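Local coordinates for protein 3-dehydroquinate dehydratase (Zymomonas mobilis subsp. mobilis, PDB 6SMF) that probably catalyses the trans-dehydration of 3-dehydroquinate to 3-dehydroshikimate through an enolate intermediate, the third step of chorismate biosynthesis, at residues A[77-82]-A[140-145]. Sequence-based numbering, arbitrary orientation.
Sequences AVILNA and SLALDA
Ile79 projects from the middle strand of the five-stranded parallel sheet and packs on Ala142 and Leu143 of the last helix, 136-147, joining two layers of the flavodoxin-like alpha/beta sandwich of type II dehydroquinases. The contact is buried and made by van der Waals packing of the isoleucine on apolar side-chain carbons and on the helix backbone. Ala142 points its CB at the strand, and this small methyl lets the helix settle close to the sheet, with the CA atoms of Ile79 and Ala142 6.7 Å apart. Three isoleucine carbons bear on Ala142 CB: CG2 and CD1 at 4.0 Å, CG1 at 4.1 Å. A beta-branched residue suits the strand here, since it spreads its bulk close to the backbone.

With CG1 anti to the carbonyl carbon (chi1 -65°) and the chain extended beyond it (chi2 164°), CD1 also reaches the helix backbone and meets Leu143 CB at 4.1 Å. The rest of Leu143, a long apolar side chain suited to bridging, goes to Ile10 of strand 9-14 and Leu41 of helix 34-48, while Ala142 and Ile79 both touch Val106 of strand 103-107. Two residues on, the same strand carries Asn81, predicted to bind substrate, whose ND2 hydrogen-bonds Tyr139 OH of the same helix and a citrate anion, probably from the crystallisation liquor. Ile79 CD1 finally rests at the peptide between the two helix residues, 3.8 Å from Ala142 C and 3.7 Å from Leu143 N.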
ATOM      1  N   ALA A  77     -18.498 -34.159   7.209  1.00 85.86           N
ATOM      2  CA  ALA A  77     -17.463 -33.232   6.666  1.00 82.43           C
ATOM      3  C   ALA A  77     -17.865 -32.667   5.297  1.00 79.01           C
ATOM      4  O   ALA A  77     -18.785 -33.212   4.652  1.00 78.34           O
ATOM      5  CB  ALA A  77     -16.142 -33.942   6.570  1.00 80.33           C
ATOM      6  N   VAL A  78     -17.245 -31.552   4.911  1.00 79.37           N
ATOM      7  CA  VAL A  78     -17.288 -30.988   3.528  1.00 75.49           C
ATOM      8  C   VAL A  78     -15.854 -30.876   3.020  1.00 73.45           C
ATOM      9  O   VAL A  78     -14.976 -30.347   3.720  1.00 73.31           O
ATOM     10  CB  VAL A  78     -17.976 -29.623   3.448  1.00 77.59           C
ATOM     11  CG1 VAL A  78     -17.940 -29.054   2.038  1.00 78.97           C
ATOM     12  CG2 VAL A  78     -19.400 -29.702   3.949  1.00 83.67           C
ATOM     13  N   ILE A  79     -15.632 -31.406   1.834  1.00 73.28           N
ATOM     14  CA  ILE A  79     -14.387 -31.184   1.071  1.00 70.52           C
ATOM     15  C   ILE A  79     -14.777 -30.135   0.044  1.00 71.38           C
ATOM     16  O   ILE A  79     -15.760 -30.377  -0.672  1.00 71.14           O
ATOM     17  CB  ILE A  79     -13.910 -32.496   0.451  1.00 73.53           C
ATOM     18  CG1 ILE A  79     -13.501 -33.525   1.518  1.00 77.33           C
ATOM     19  CG2 ILE A  79     -12.812 -32.229  -0.545  1.00 73.22           C
ATOM     20  CD1 ILE A  79     -13.384 -34.982   0.992  1.00 80.21           C
ATOM     21  N   LEU A  80     -14.107 -28.983   0.059  1.00 69.50           N
ATOM     22  CA  LEU A  80     -14.516 -27.803  -0.739  1.00 67.19           C
ATOM     23  C   LEU A  80     -13.343 -27.334  -1.588  1.00 64.15           C
ATOM     24  O   LEU A  80     -12.294 -27.017  -1.033  1.00 60.18           O
ATOM     25  CB  LEU A  80     -14.979 -26.682   0.197  1.00 65.61           C
ATOM     26  CG  LEU A  80     -15.353 -25.384  -0.504  1.00 62.36           C
ATOM     27  CD1 LEU A  80     -16.471 -25.624  -1.529  1.00 64.09           C
ATOM     28  CD2 LEU A  80     -15.747 -24.331   0.532  1.00 65.83           C
ATOM     29  N   ASN A  81     -13.538 -27.358  -2.898  1.00 67.44           N
ATOM     30  CA  ASN A  81     -12.677 -26.700  -3.901  1.00 64.00           C
ATOM     31  C   ASN A  81     -13.522 -25.585  -4.518  1.00 64.39           C
ATOM     32  O   ASN A  81     -14.273 -25.857  -5.443  1.00 69.83           O
ATOM     33  CB  ASN A  81     -12.163 -27.720  -4.917  1.00 65.42           C
ATOM     34  CG  ASN A  81     -11.148 -27.069  -5.807  1.00 65.43           C
ATOM     35  OD1 ASN A  81     -11.107 -25.848  -5.825  1.00 65.53           O
ATOM     36  ND2 ASN A  81     -10.350 -27.846  -6.525  1.00 64.88           N
ATOM     37  N   ALA A  82     -13.490 -24.391  -3.946  1.00 62.99           N
ATOM     38  CA  ALA A  82     -14.267 -23.214  -4.399  1.00 60.79           C
ATOM     39  C   ALA A  82     -13.678 -22.628  -5.690  1.00 58.37           C
ATOM     40  O   ALA A  82     -14.215 -21.652  -6.179  1.00 59.06           O
ATOM     41  CB  ALA A  82     -14.294 -22.192  -3.292  1.00 59.82           C
ATOM     42  N   SER A 140      -8.363 -37.319  -2.730  1.00 87.76           N
ATOM     43  CA  SER A 140      -8.254 -38.656  -2.105  1.00 91.37           C
ATOM     44  C   SER A 140      -7.730 -38.489  -0.665  1.00 89.21           C
ATOM     45  O   SER A 140      -8.338 -39.089   0.253  1.00 94.96           O
ATOM     46  CB  SER A 140      -7.484 -39.662  -2.981  1.00 94.11           C
ATOM     47  OG  SER A 140      -6.151 -39.916  -2.550  1.00 99.47           O
ATOM     48  N   LEU A 141      -6.687 -37.684  -0.452  1.00 85.93           N
ATOM     49  CA  LEU A 141      -6.092 -37.377   0.886  1.00 83.14           C
ATOM     50  C   LEU A 141      -7.129 -36.715   1.797  1.00 81.36           C
ATOM     51  O   LEU A 141      -7.219 -37.059   3.011  1.00 84.24           O
ATOM     52  CB  LEU A 141      -4.910 -36.429   0.713  1.00 81.46           C
ATOM     53  CG  LEU A 141      -3.647 -37.039   0.110  1.00 81.38           C
ATOM     54  CD1 LEU A 141      -2.750 -35.943  -0.454  1.00 81.60           C
ATOM     55  CD2 LEU A 141      -2.889 -37.820   1.158  1.00 82.44           C
ATOM     56  N   ALA A 142      -7.867 -35.778   1.229  1.00 78.07           N
ATOM     57  CA  ALA A 142      -8.946 -35.035   1.912  1.00 77.50           C
ATOM     58  C   ALA A 142      -9.999 -36.053   2.372  1.00 81.87           C
ATOM     59  O   ALA A 142     -10.425 -35.983   3.527  1.00 85.68           O
ATOM     60  CB  ALA A 142      -9.497 -33.987   0.961  1.00 74.45           C
ATOM     61  N   LEU A 143     -10.354 -37.017   1.529  1.00 80.12           N
ATOM     62  CA  LEU A 143     -11.416 -37.995   1.860  1.00 84.33           C
ATOM     63  C   LEU A 143     -10.930 -38.930   2.988  1.00 88.71           C
ATOM     64  O   LEU A 143     -11.773 -39.227   3.881  1.00 90.72           O
ATOM     65  CB  LEU A 143     -11.875 -38.731   0.597  1.00 83.30           C
ATOM     66  CG  LEU A 143     -13.015 -39.740   0.803  1.00 88.54           C
ATOM     67  CD1 LEU A 143     -14.187 -39.173   1.608  1.00 87.35           C
ATOM     68  CD2 LEU A 143     -13.513 -40.276  -0.535  1.00 91.10           C
ATOM     69  N   ASP A 144      -9.648 -39.359   2.992  1.00 91.84           N
ATOM     70  CA  ASP A 144      -9.063 -40.181   4.099  0.50 94.91           C
ATOM     71  C   ASP A 144      -9.133 -39.348   5.394  1.00 91.90           C
ATOM     72  O   ASP A 144      -9.611 -39.839   6.400  1.00 92.56           O
ATOM     73  CB  ASP A 144      -7.604 -40.613   3.865  0.50 96.73           C
ATOM     74  CG  ASP A 144      -7.336 -41.842   2.994  0.50101.56           C
ATOM     75  OD1 ASP A 144      -7.959 -42.914   3.207  0.50104.92           O
ATOM     76  OD2 ASP A 144      -6.438 -41.742   2.127  0.50103.73           O
ATOM     77  N   ALA A 145      -8.674 -38.102   5.355  1.00 90.63           N
ATOM     78  CA  ALA A 145      -8.572 -37.255   6.568  1.00 89.62           C
ATOM     79  C   ALA A 145      -9.987 -37.023   7.156  1.00 92.36           C
ATOM     80  O   ALA A 145     -10.148 -37.008   8.425  1.00 92.12           O
ATOM     81  CB  ALA A 145      -7.880 -35.984   6.176  1.00 83.46           C
TER